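Local coordinates for protein sugar isomerase (Sinorhizobium meliloti, PDB 3QC0) that binds a zinc ion in a xylose isomerase-like TIM barrel and probably isomerises sugars, though its substrate is not established, at residues 66-70 and 81-85; 98-103 and 137-142; 117-121 and 154-160; 125-129 and 168-172; 173-179 and 200-206. The contacts are given in a common frame with arbitrary orientation. Residues are numbered along the deposited sequence.

Overall arrangement
From the N terminus, contact 1 closes first: 66-70 covers the end of strand 60-68 and the residues after it, and 81-85 lies on the helix that follows. Contact 2 pairs strands 100-103 and 139-141, closing a loop through helix 114-135. That helix also supplies 117-121 and 125-129, so contacts 3 and 4 open inside the span of contact 2 and close beyond it, crossing it; they cross each other too, the first joining the helix to the start of helix 158-168, the second to the turn after it. Contact 5 follows in series, pairing strands 172-177 and 200-205. Contacts 2 and 5 together carry three of the four zinc ligands.

Contact 1. Residues 66-70 and 81-85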
# COMPACT_ATOMS: atom_id res chain seq x y z
N ARG A 66 -15.26 4.18 14.85
CA ARG A 66 -15.47 4.49 13.44
C ARG A 66 -16.72 3.78 12.97
O ARG A 66 -17.15 2.78 13.54
CB ARG A 66 -14.25 4.04 12.57
CG ARG A 66 -13.98 2.54 12.48
CD ARG A 66 -13.37 1.96 13.67
NE ARG A 66 -12.67 0.68 13.44
CZ ARG A 66 -12.95 -0.50 13.94
NH1 ARG A 66 -13.93 -0.72 14.83
NH2 ARG A 66 -12.15 -1.51 13.57
N GLY A 67 -17.27 4.29 11.88
CA GLY A 67 -18.25 3.55 11.09
C GLY A 67 -17.54 2.90 9.90
O GLY A 67 -16.31 2.77 9.89
N GLY A 68 -18.35 2.47 8.96
CA GLY A 68 -17.90 1.80 7.75
C GLY A 68 -18.28 0.34 7.72
O GLY A 68 -19.37 -0.04 8.10
N PHE A 69 -17.32 -0.48 7.30
CA PHE A 69 -17.48 -1.92 7.19
C PHE A 69 -18.72 -2.32 6.45
O PHE A 69 -19.53 -3.12 6.91
CB PHE A 69 -17.33 -2.55 8.59
CG PHE A 69 -16.01 -2.25 9.18
CD1 PHE A 69 -14.89 -2.93 8.74
CD2 PHE A 69 -15.85 -1.23 10.12
CE1 PHE A 69 -13.60 -2.60 9.23
CE2 PHE A 69 -14.58 -0.91 10.59
CZ PHE A 69 -13.48 -1.59 10.14
N PHE A 70 -18.84 -1.79 5.22
CA PHE A 70 -20.03 -1.99 4.41
C PHE A 70 -20.17 -3.30 3.63
O PHE A 70 -21.26 -3.86 3.58
CB PHE A 70 -20.20 -0.81 3.44
CG PHE A 70 -20.39 0.51 4.12
CD1 PHE A 70 -21.61 0.81 4.69
CD2 PHE A 70 -19.40 1.47 4.12
CE1 PHE A 70 -21.81 2.01 5.30
CE2 PHE A 70 -19.61 2.69 4.72
CZ PHE A 70 -20.83 2.95 5.32
N ALA A 81 -24.77 -3.74 8.52
CA ALA A 81 -23.67 -2.78 8.57
C ALA A 81 -24.18 -1.35 8.46
O ALA A 81 -23.77 -0.47 9.23
CB ALA A 81 -22.62 -3.08 7.49
N ILE A 82 -25.07 -1.10 7.50
CA ILE A 82 -25.64 0.24 7.32
C ILE A 82 -26.31 0.69 8.61
O ILE A 82 -26.12 1.83 9.06
CB ILE A 82 -26.56 0.25 6.13
CG1 ILE A 82 -25.78 0.14 4.81
CG2 ILE A 82 -27.44 1.53 6.13
CD1 ILE A 82 -26.59 -0.36 3.62
N ASP A 83 -27.10 -0.19 9.21
CA ASP A 83 -27.81 0.16 10.42
C ASP A 83 -26.86 0.46 11.57
O ASP A 83 -27.11 1.40 12.33
CB ASP A 83 -28.91 -0.88 10.74
CG ASP A 83 -30.20 -0.24 11.20
OD1 ASP A 83 -30.64 0.80 10.62
OD2 ASP A 83 -30.78 -0.76 12.18
N ASP A 84 -25.76 -0.33 11.72
CA ASP A 84 -24.71 0.02 12.68
C ASP A 84 -24.16 1.41 12.48
O ASP A 84 -23.90 2.12 13.45
CB ASP A 84 -23.53 -0.99 12.69
CG ASP A 84 -22.40 -0.59 13.66
OD1 ASP A 84 -22.71 -0.57 14.90
OD2 ASP A 84 -21.27 -0.23 13.20
N ASN A 85 -23.97 1.82 11.21
CA ASN A 85 -23.48 3.13 10.94
C ASN A 85 -24.46 4.21 11.41
O ASN A 85 -24.03 5.28 11.82
CB ASN A 85 -23.20 3.31 9.44
CG ASN A 85 -21.84 2.76 9.02
OD1 ASN A 85 -20.88 3.52 8.99
ND2 ASN A 85 -21.76 1.45 8.71
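This is the strand-to-helix half of a beta-alpha-beta unit in the TIM barrel: the end of strand 60-68 runs under helix 75-94, which returns at 147° to it with the short axes 7.8 Å apart at closest approach. Asn-85 does most of the work. Its CA-to-CB bond points at the strand, and the carboxamide meets the backbone of Gly-68 with both polar atoms: Gly-68 N donates to Asn-85 OD1 at 2.7 Å, and Asn-85 ND2 donates to Gly-68 O at 2.9 Å. ND2 spends its second hydrogen one turn back in its own helix, on Ala-81 O at 2.8 Å. The close approach needs a bare backbone, since a CB on Gly-67 would clash with Asn-85 OD1, while at the phi/psi of Gly-68 (111°/-137°) a CB would jam against Gly-67 O, which alone calls for glycine.

Phe-70, just past the strand, comes next in buried area. Its CB starts sideways but the ring swings toward the helix, bringing CE1 to 3.5 Å from Asn-85 ND2, and Ile-82 CG1 lies at the ring edge, 4.2 Å from CD1. Ile-125 of helix 114-135 packs on the same ring. Phe-69 turns its ring away from the helix, its nearest atom about 11 Å from the zinc. Ala-81 faces the turn of chain between the two aromatics, its CB 3.1 Å from Phe-69 O and 4.2 Å from Phe-70 CA.

Contact 2. Residues 98-103 and 137-142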
# COMPACT_ATOMS: atom_id res chain seq x y z
N ASP A 98 -16.94 16.30 15.27
CA ASP A 98 -16.80 17.05 14.04
C ASP A 98 -17.03 16.17 12.79
O ASP A 98 -17.38 16.68 11.73
CB ASP A 98 -15.41 17.67 13.95
CG ASP A 98 -15.22 18.82 14.93
OD1 ASP A 98 -16.21 19.25 15.57
OD2 ASP A 98 -14.08 19.33 15.04
N CYS A 99 -16.79 14.87 12.93
CA CYS A 99 -17.14 13.93 11.88
C CYS A 99 -17.20 12.54 12.47
O CYS A 99 -16.68 12.28 13.58
CB CYS A 99 -16.12 13.94 10.69
SG CYS A 99 -14.47 13.38 11.12
N LEU A 100 -17.84 11.64 11.70
CA LEU A 100 -17.74 10.19 11.93
C LEU A 100 -16.78 9.65 10.88
O LEU A 100 -17.03 9.80 9.69
CB LEU A 100 -19.10 9.54 11.73
CG LEU A 100 -19.12 8.02 11.86
CD1 LEU A 100 -18.68 7.52 13.23
CD2 LEU A 100 -20.47 7.40 11.44
N VAL A 101 -15.69 9.06 11.35
CA VAL A 101 -14.71 8.46 10.45
C VAL A 101 -15.25 7.14 9.91
O VAL A 101 -15.80 6.35 10.66
CB VAL A 101 -13.37 8.27 11.19
CG1 VAL A 101 -12.37 7.52 10.31
CG2 VAL A 101 -12.79 9.64 11.62
N LEU A 102 -15.09 6.90 8.60
CA LEU A 102 -15.57 5.69 7.97
C LEU A 102 -14.39 4.89 7.44
O LEU A 102 -13.63 5.36 6.57
CB LEU A 102 -16.55 5.95 6.82
CG LEU A 102 -17.80 6.79 7.14
CD1 LEU A 102 -18.61 6.95 5.83
CD2 LEU A 102 -18.63 6.14 8.25
N VAL A 103 -14.24 3.69 7.97
CA VAL A 103 -13.27 2.69 7.53
C VAL A 103 -14.05 1.68 6.70
O VAL A 103 -14.91 1.00 7.22
CB VAL A 103 -12.58 2.04 8.73
CG1 VAL A 103 -11.66 0.90 8.28
CG2 VAL A 103 -11.74 3.06 9.51
N VAL A 137 -24.09 15.29 11.29
CA VAL A 137 -22.80 14.59 11.46
C VAL A 137 -22.14 14.40 10.07
O VAL A 137 -22.58 13.56 9.28
CB VAL A 137 -22.97 13.24 12.16
CG1 VAL A 137 -21.60 12.48 12.25
CG2 VAL A 137 -23.59 13.38 13.56
N PRO A 138 -21.08 15.18 9.79
CA PRO A 138 -20.32 14.93 8.54
C PRO A 138 -19.74 13.54 8.53
O PRO A 138 -19.27 13.07 9.56
CB PRO A 138 -19.21 15.98 8.59
CG PRO A 138 -19.85 17.10 9.46
CD PRO A 138 -20.53 16.33 10.54
N LEU A 139 -19.81 12.88 7.37
CA LEU A 139 -19.19 11.56 7.21
C LEU A 139 -17.83 11.77 6.58
O LEU A 139 -17.74 12.36 5.52
CB LEU A 139 -20.05 10.66 6.32
CG LEU A 139 -21.45 10.34 6.88
CD1 LEU A 139 -22.23 9.41 5.91
CD2 LEU A 139 -21.40 9.76 8.33
N ALA A 140 -16.79 11.24 7.20
CA ALA A 140 -15.42 11.38 6.71
C ALA A 140 -14.92 10.04 6.22
O ALA A 140 -14.56 9.17 7.02
CB ALA A 140 -14.48 11.92 7.82
N ILE A 141 -14.90 9.86 4.90
CA ILE A 141 -14.28 8.67 4.30
C ILE A 141 -12.78 8.77 4.54
O ILE A 141 -12.13 9.75 4.12
CB ILE A 141 -14.55 8.60 2.79
CG1 ILE A 141 -16.05 8.58 2.46
CG2 ILE A 141 -13.82 7.37 2.16
CD1 ILE A 141 -16.36 8.68 0.95
N GLU A 142 -12.24 7.75 5.19
CA GLU A 142 -10.79 7.69 5.45
C GLU A 142 -10.18 6.71 4.45
O GLU A 142 -10.35 5.51 4.58
CB GLU A 142 -10.51 7.24 6.88
CG GLU A 142 -9.05 7.47 7.28
CD GLU A 142 -8.69 6.92 8.63
OE1 GLU A 142 -9.38 6.01 9.08
OE2 GLU A 142 -7.70 7.42 9.20
O HOH W 1 -12.45 3.95 4.40
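Four backbone hydrogen bonds make this a parallel pair of neighbouring TIM-barrel strands, 100-103 and 139-141. Leu-100 N donates to Pro-138 O (2.9 Å), Ala-140 N to Leu-100 O (2.9 Å), Leu-102 N to Ala-140 O (2.8 Å) and Glu-142 N to Leu-102 O (3.1 Å). The register sets Leu-100 beside Leu-139, Val-101 beside Ala-140 and Leu-102 beside Ile-141, and the short axes diverge by 35°. Water 1 extends the ladder, donating to Leu-102 O at 2.8 Å and Glu-142 O at 2.6 Å.

Apolar packing occupies both faces. Leu-100 CD2 meets Leu-139 CD2 at 4.0 Å, and Leu-102 CD1 reaches Leu-139 CB at 4.0 Å; on the face of Val-101 and Ala-140, Cys-99 SG lies 3.6 Å from Ala-140 CB.

The metal end is Glu-142, whose OE2 binds the zinc together with Asp-177, His-204 and Glu-248. Its OE1 rests against the valines of the other strand, 3.6 Å from Val-101 CG1 and 3.8 Å from Val-103 CG2.

Outward, Leu-100 and Leu-102 pack on helix 75-94, and Leu-102, Leu-139 and Ile-141 on helix 114-135; strands 60-68 and 172-177 flank the pair in the barrel.

Contact 3. Residues 117-121 and 154-160; sequences ARRMV and CVNTLGQ
In this TIM barrel, helix 114-135 meets the loop that leads into helix 158-168, and an arginine reaches from one to the other. Residues 117-121 are regular helix; psi is 20° at Cys-154, 108° at Val-155, -1° at Asn-156 and 150° at Thr-157, and 158-160 begin the next helix. The closest CA pair is Arg-118 with Cys-154, at 6.3 Å.

Ala-117 points toward the loop, its CB 4.0 Å from Cys-154 SG. Arg-118 leaves the helix sideways, then stretches with chi1 m and chi2 and chi3 t, its guanidinium arriving edge-on at two acceptors: NE donates to Cys-154 O at 2.7 Å and NH2 to Asn-156 OD1 at 3.0 Å. NH2 also bonds Trp-183 O of the second subunit, whose Pro-185 packs on Arg-118, so the contact reaches the dimer interface. Arg-119 and Met-120, a selenomethionine, stay clear of the loop. One turn after Ala-117, Val-121 (chi1 t) puts CG2 3.7 Å from Cys-154 SG, with Cys-154 at chi1 p, and CG1 3.9 Å from Val-155 CG2.

Asn-156 ND2 donates to Ala-153 O and Leu-144 O. Thr-157 is the N-cap, its OG1 accepting from Gln-160 N at 2.9 Å. Extended Gln-160 (chi1 and chi2 t) turns back: its OE1 accepts from Asn-156 N at 2.8 Å, and its NE2 donates to Cys-154 O at 3.2 Å, the same oxygen that Arg-118 NE holds.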
# COMPACT_ATOMS: atom_id res chain seq x y z
N ALA A 117 -17.07 -4.88 -4.16
CA ALA A 117 -16.93 -4.43 -2.76
C ALA A 117 -16.97 -2.90 -2.71
O ALA A 117 -17.58 -2.29 -1.86
CB ALA A 117 -15.62 -4.97 -2.14
N ARG A 118 -16.27 -2.26 -3.62
CA ARG A 118 -16.24 -0.80 -3.66
C ARG A 118 -17.61 -0.21 -3.99
O ARG A 118 -17.99 0.79 -3.39
CB ARG A 118 -15.15 -0.35 -4.63
CG ARG A 118 -13.77 -0.61 -4.03
CD ARG A 118 -12.63 -0.57 -5.03
NE ARG A 118 -11.39 -0.62 -4.29
CZ ARG A 118 -10.21 -1.01 -4.74
NH1 ARG A 118 -10.06 -1.28 -6.02
NH2 ARG A 118 -9.17 -1.06 -3.92
N ARG A 119 -18.35 -0.85 -4.91
CA ARG A 119 -19.73 -0.42 -5.16
C ARG A 119 -20.57 -0.52 -3.87
O ARG A 119 -21.41 0.35 -3.59
CB ARG A 119 -20.39 -1.21 -6.27
CG ARG A 119 -19.82 -0.89 -7.63
CD ARG A 119 -20.67 -1.46 -8.76
NE ARG A 119 -20.79 -2.92 -8.71
CZ ARG A 119 -19.95 -3.78 -9.30
NH1 ARG A 119 -18.89 -3.35 -9.96
NH2 ARG A 119 -20.18 -5.08 -9.21
N MSE A 120 -20.38 -1.57 -3.10
CA MSE A 120 -21.12 -1.74 -1.81
C MSE A 120 -20.78 -0.66 -0.84
O MSE A 120 -21.63 -0.21 -0.09
CB MSE A 120 -20.84 -3.09 -1.19
CG MSE A 120 -21.31 -4.29 -1.98
SE MSE A 120 -20.72 -5.94 -1.24
CE MSE A 120 -21.45 -7.16 -2.54
N VAL A 121 -19.53 -0.19 -0.84
CA VAL A 121 -19.13 0.98 -0.03
C VAL A 121 -19.88 2.23 -0.43
O VAL A 121 -20.46 2.91 0.40
CB VAL A 121 -17.59 1.21 -0.09
CG1 VAL A 121 -17.21 2.50 0.61
CG2 VAL A 121 -16.84 -0.02 0.56
N CYS A 154 -11.44 -1.11 1.51
CA CYS A 154 -11.15 -1.10 0.09
C CYS A 154 -11.31 0.29 -0.55
O CYS A 154 -11.33 0.39 -1.76
CB CYS A 154 -12.02 -2.15 -0.61
SG CYS A 154 -13.82 -1.78 -0.55
N VAL A 155 -11.28 1.34 0.26
CA VAL A 155 -11.08 2.72 -0.24
C VAL A 155 -9.64 3.02 0.16
O VAL A 155 -9.31 3.08 1.34
CB VAL A 155 -12.03 3.75 0.35
CG1 VAL A 155 -11.64 5.18 -0.15
CG2 VAL A 155 -13.49 3.39 -0.00
N ASN A 156 -8.77 3.07 -0.87
CA ASN A 156 -7.33 3.04 -0.67
C ASN A 156 -6.51 4.18 -1.22
O ASN A 156 -5.28 4.17 -1.08
CB ASN A 156 -6.80 1.73 -1.24
CG ASN A 156 -7.43 0.54 -0.56
OD1 ASN A 156 -8.23 -0.18 -1.16
ND2 ASN A 156 -7.14 0.38 0.75
N THR A 157 -7.15 5.16 -1.88
CA THR A 157 -6.44 6.37 -2.32
C THR A 157 -7.32 7.58 -2.03
O THR A 157 -8.56 7.50 -2.03
CB THR A 157 -6.05 6.35 -3.81
OG1 THR A 157 -7.23 6.55 -4.61
CG2 THR A 157 -5.23 5.05 -4.16
N LEU A 158 -6.67 8.71 -1.77
CA LEU A 158 -7.43 9.94 -1.59
C LEU A 158 -8.22 10.28 -2.85
O LEU A 158 -9.36 10.75 -2.74
CB LEU A 158 -6.49 11.06 -1.18
CG LEU A 158 -7.10 12.42 -0.92
CD1 LEU A 158 -8.19 12.37 0.17
CD2 LEU A 158 -5.95 13.39 -0.51
N GLY A 159 -7.66 10.06 -4.04
CA GLY A 159 -8.38 10.29 -5.27
C GLY A 159 -9.67 9.49 -5.38
O GLY A 159 -10.70 10.00 -5.78
N GLN A 160 -9.62 8.22 -5.00
CA GLN A 160 -10.77 7.38 -5.01
C GLN A 160 -11.78 7.88 -3.98
O GLN A 160 -12.98 7.90 -4.25
CB GLN A 160 -10.34 5.94 -4.73
CG GLN A 160 -11.49 4.96 -4.60
CD GLN A 160 -11.09 3.66 -3.92
OE1 GLN A 160 -10.02 3.60 -3.31
NE2 GLN A 160 -11.97 2.66 -3.97

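Contact 4. Residues 125-129 and 168-172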
# COMPACT_ATOMS: atom_id res chain seq x y z
N ILE A 125 -22.57 4.07 2.03
CA ILE A 125 -22.47 5.51 2.41
C ILE A 125 -23.71 6.26 1.99
O ILE A 125 -24.28 7.01 2.79
CB ILE A 125 -21.19 6.18 1.91
CG1 ILE A 125 -19.97 5.40 2.45
CG2 ILE A 125 -21.14 7.63 2.34
CD1 ILE A 125 -18.62 5.86 1.80
N ALA A 126 -24.18 5.99 0.78
CA ALA A 126 -25.40 6.64 0.31
C ALA A 126 -26.61 6.33 1.19
O ALA A 126 -27.45 7.21 1.43
CB ALA A 126 -25.70 6.23 -1.10
N ALA A 127 -26.66 5.11 1.72
CA ALA A 127 -27.76 4.67 2.57
C ALA A 127 -27.73 5.36 3.94
O ALA A 127 -28.78 5.63 4.53
CB ALA A 127 -27.76 3.12 2.75
N VAL A 128 -26.52 5.62 4.43
CA VAL A 128 -26.30 6.26 5.73
C VAL A 128 -26.47 7.79 5.65
O VAL A 128 -26.88 8.42 6.63
CB VAL A 128 -24.90 5.90 6.29
CG1 VAL A 128 -24.59 6.66 7.62
CG2 VAL A 128 -24.78 4.37 6.48
N LEU A 129 -26.13 8.37 4.51
CA LEU A 129 -26.05 9.82 4.41
C LEU A 129 -27.29 10.55 4.92
O LEU A 129 -27.14 11.50 5.70
CB LEU A 129 -25.72 10.26 2.98
CG LEU A 129 -24.22 10.49 2.74
CD1 LEU A 129 -23.84 10.60 1.24
CD2 LEU A 129 -23.76 11.72 3.53
N LEU A 168 -21.55 11.16 -4.36
CA LEU A 168 -22.59 11.10 -3.33
C LEU A 168 -23.11 12.43 -2.94
O LEU A 168 -24.23 12.52 -2.39
CB LEU A 168 -22.03 10.42 -2.10
CG LEU A 168 -21.78 8.94 -2.32
CD1 LEU A 168 -21.31 8.41 -0.99
CD2 LEU A 168 -23.03 8.18 -2.87
N GLY A 169 -22.28 13.46 -3.06
CA GLY A 169 -22.71 14.81 -2.83
C GLY A 169 -22.55 15.31 -1.41
O GLY A 169 -21.66 14.91 -0.69
N PRO A 170 -23.42 16.22 -0.98
CA PRO A 170 -23.12 16.96 0.25
C PRO A 170 -23.23 16.10 1.50
O PRO A 170 -23.98 15.11 1.49
CB PRO A 170 -24.23 18.04 0.31
CG PRO A 170 -25.29 17.59 -0.70
CD PRO A 170 -24.51 16.85 -1.76
N GLY A 171 -22.41 16.42 2.50
CA GLY A 171 -22.43 15.66 3.78
C GLY A 171 -21.37 14.61 3.96
O GLY A 171 -21.26 14.01 5.04
N VAL A 172 -20.58 14.43 2.90
CA VAL A 172 -19.51 13.46 2.93
C VAL A 172 -18.21 14.12 2.46
O VAL A 172 -18.16 14.83 1.45
CB VAL A 172 -19.88 12.12 2.21
CG1 VAL A 172 -20.14 12.31 0.71
CG2 VAL A 172 -18.79 11.03 2.46
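Leu-129 lies over the turn that follows helix 158-168, with its CD1 3.8 Å from Leu-168 CB and 4.1 Å from Val-172 CG1, and its CD2 3.7 Å from Gly-171 O. One turn earlier on the same helix, Ile-125 uses CG2 to touch both ends of the opposing segment, Leu-168 CD1 at 3.4 Å and Val-172 CG2 at 4.1 Å. Leu-168 therefore sits against Ile-125 and Leu-129, and its other methyl, CD2, reaches Ala-126 CB at 3.8 Å. The side-chain packing is apolar; Leu-129 CD2 also nears Pro-170 O.

The shape of the turn makes this possible. Gly-169 leaves the helix with positive phi, and a type II beta turn from Gly-169 to Val-172 sends the chain back toward the barrel. Gly-171 takes the third position of that turn, again at positive phi, and passes close beneath Leu-129, where a CB would be only 3.3 Å from CD2.

Below, Ile-125 and Val-172 both rest on Ile-141, and Leu-129 on Leu-139, so strand 139-141 forms the floor. Gly-171 also bonds Leu-139 through the backbone as strand 172-177 begins. This is the alpha-to-beta connection of a TIM barrel, its turn packed against the preceding helix of the outer layer.

Contact 5. Residues 173-179 and 200-206; sequences GVAIDVY and ILAHHIC
Asp-177 and His-204 lie near the ends of two adjacent parallel strands of the TIM barrel and bind the zinc, joined by Glu-142 and Glu-248; the ligating Asp-177 OD2 and His-204 ND1 stand 3.4 Å apart, not hydrogen-bonded. Chi1 is t for Asp-177 and m for His-204. Asp-177 is also the N-cap of helix 178-181, OD1 accepting from Tyr-179 N at 2.9 Å.

Strands 173-177 and 200-205 run 14° apart, axes 4.5 Å at closest approach. Leu-201 N donates to Val-174 O (2.9 Å), Ile-176 N to Ala-202 O (2.9 Å), His-204 N to Ile-176 O (2.8 Å) and Val-178 N to His-204 O (3.0 Å). Val-174 pairs with Ile-200 but Ala-175 with Ala-202, a beta bulge at Leu-201, whose psi is -22°.

Ala-175 and Ala-202 share the metal-ligand face, CB to CB 4.0 Å. On the other, Ile-176 CD1 meets Ile-200 CG1 at 3.9 Å. Beyond the strands, Cys-206 SG lies 3.6 Å from Tyr-179 CB and 4.9 Å from that ring's centroid.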
# COMPACT_ATOMS: atom_id res chain seq x y z
N GLY A 173 -17.16 13.90 3.26
CA GLY A 173 -15.84 14.42 2.96
C GLY A 173 -14.80 13.36 3.24
O GLY A 173 -15.13 12.17 3.24
N VAL A 174 -13.58 13.81 3.52
CA VAL A 174 -12.46 12.89 3.73
C VAL A 174 -11.70 13.17 5.03
O VAL A 174 -11.57 14.32 5.45
CB VAL A 174 -11.47 12.90 2.50
CG1 VAL A 174 -12.16 12.36 1.24
CG2 VAL A 174 -10.82 14.29 2.26
N ALA A 175 -11.17 12.12 5.63
CA ALA A 175 -10.17 12.19 6.67
C ALA A 175 -8.84 11.80 6.05
O ALA A 175 -8.70 10.71 5.50
CB ALA A 175 -10.51 11.22 7.84
N ILE A 176 -7.88 12.70 6.16
CA ILE A 176 -6.55 12.52 5.58
C ILE A 176 -5.59 12.11 6.67
O ILE A 176 -5.20 12.92 7.52
CB ILE A 176 -6.06 13.79 4.81
CG1 ILE A 176 -7.08 14.24 3.73
CG2 ILE A 176 -4.66 13.51 4.18
CD1 ILE A 176 -6.71 15.57 3.06
N ASP A 177 -5.23 10.82 6.69
CA ASP A 177 -4.33 10.25 7.70
C ASP A 177 -3.02 9.98 7.00
O ASP A 177 -2.98 9.26 6.01
CB ASP A 177 -4.97 8.97 8.25
CG ASP A 177 -4.16 8.29 9.33
OD1 ASP A 177 -2.93 8.39 9.31
OD2 ASP A 177 -4.80 7.63 10.19
N VAL A 178 -1.97 10.64 7.46
CA VAL A 178 -0.67 10.57 6.79
C VAL A 178 -0.20 9.14 6.66
O VAL A 178 0.49 8.81 5.68
CB VAL A 178 0.39 11.44 7.49
CG1 VAL A 178 -0.07 12.93 7.46
CG2 VAL A 178 0.68 10.97 8.94
N TYR A 179 -0.56 8.28 7.60
CA TYR A 179 -0.11 6.89 7.53
C TYR A 179 -0.61 6.21 6.27
O TYR A 179 0.05 5.42 5.65
CB TYR A 179 -0.58 6.07 8.75
CG TYR A 179 0.29 4.87 9.04
CD1 TYR A 179 1.58 5.05 9.53
CD2 TYR A 179 -0.15 3.57 8.84
CE1 TYR A 179 2.41 3.96 9.79
CE2 TYR A 179 0.65 2.47 9.12
CZ TYR A 179 1.94 2.67 9.60
OH TYR A 179 2.76 1.60 9.91
N ILE A 200 -12.22 18.43 3.08
CA ILE A 200 -11.28 17.98 4.14
C ILE A 200 -11.95 18.14 5.49
O ILE A 200 -12.34 19.25 5.89
CB ILE A 200 -9.89 18.67 4.11
CG1 ILE A 200 -9.26 18.56 2.70
CG2 ILE A 200 -8.99 18.07 5.26
CD1 ILE A 200 -7.96 19.38 2.56
N LEU A 201 -12.15 17.03 6.18
CA LEU A 201 -12.79 17.03 7.50
C LEU A 201 -11.87 16.72 8.66
O LEU A 201 -12.19 17.04 9.80
CB LEU A 201 -13.94 16.02 7.52
CG LEU A 201 -15.15 16.34 6.65
CD1 LEU A 201 -16.16 15.20 6.48
CD2 LEU A 201 -15.89 17.57 7.25
N ALA A 202 -10.74 16.05 8.41
CA ALA A 202 -9.84 15.68 9.48
C ALA A 202 -8.47 15.44 8.90
O ALA A 202 -8.34 15.12 7.71
CB ALA A 202 -10.34 14.42 10.22
N HIS A 203 -7.48 15.57 9.78
CA HIS A 203 -6.06 15.36 9.46
C HIS A 203 -5.45 14.58 10.59
O HIS A 203 -5.41 15.08 11.74
CB HIS A 203 -5.38 16.72 9.29
CG HIS A 203 -3.91 16.65 9.03
ND1 HIS A 203 -3.08 17.73 9.19
CD2 HIS A 203 -3.12 15.62 8.60
CE1 HIS A 203 -1.85 17.39 8.85
NE2 HIS A 203 -1.83 16.11 8.53
N HIS A 204 -5.05 13.33 10.31
CA HIS A 204 -4.47 12.47 11.32
C HIS A 204 -2.97 12.40 11.11
O HIS A 204 -2.49 12.24 9.96
CB HIS A 204 -5.03 11.04 11.31
CG HIS A 204 -6.51 10.96 11.34
ND1 HIS A 204 -7.20 9.79 11.13
CD2 HIS A 204 -7.44 11.92 11.58
CE1 HIS A 204 -8.51 10.04 11.23
NE2 HIS A 204 -8.67 11.32 11.52
N ILE A 205 -2.24 12.46 12.22
CA ILE A 205 -0.78 12.45 12.21
C ILE A 205 -0.17 11.33 13.05
O ILE A 205 -0.78 10.83 13.98
CB ILE A 205 -0.19 13.81 12.61
CG1 ILE A 205 -0.67 14.23 14.01
CG2 ILE A 205 -0.50 14.87 11.54
CD1 ILE A 205 0.12 15.47 14.57
N CYS A 206 1.05 10.97 12.63
CA CYS A 206 1.83 9.83 13.14
C CYS A 206 2.99 9.75 12.13
O CYS A 206 3.24 10.71 11.41
CB CYS A 206 1.03 8.53 13.21
SG CYS A 206 0.36 8.03 11.62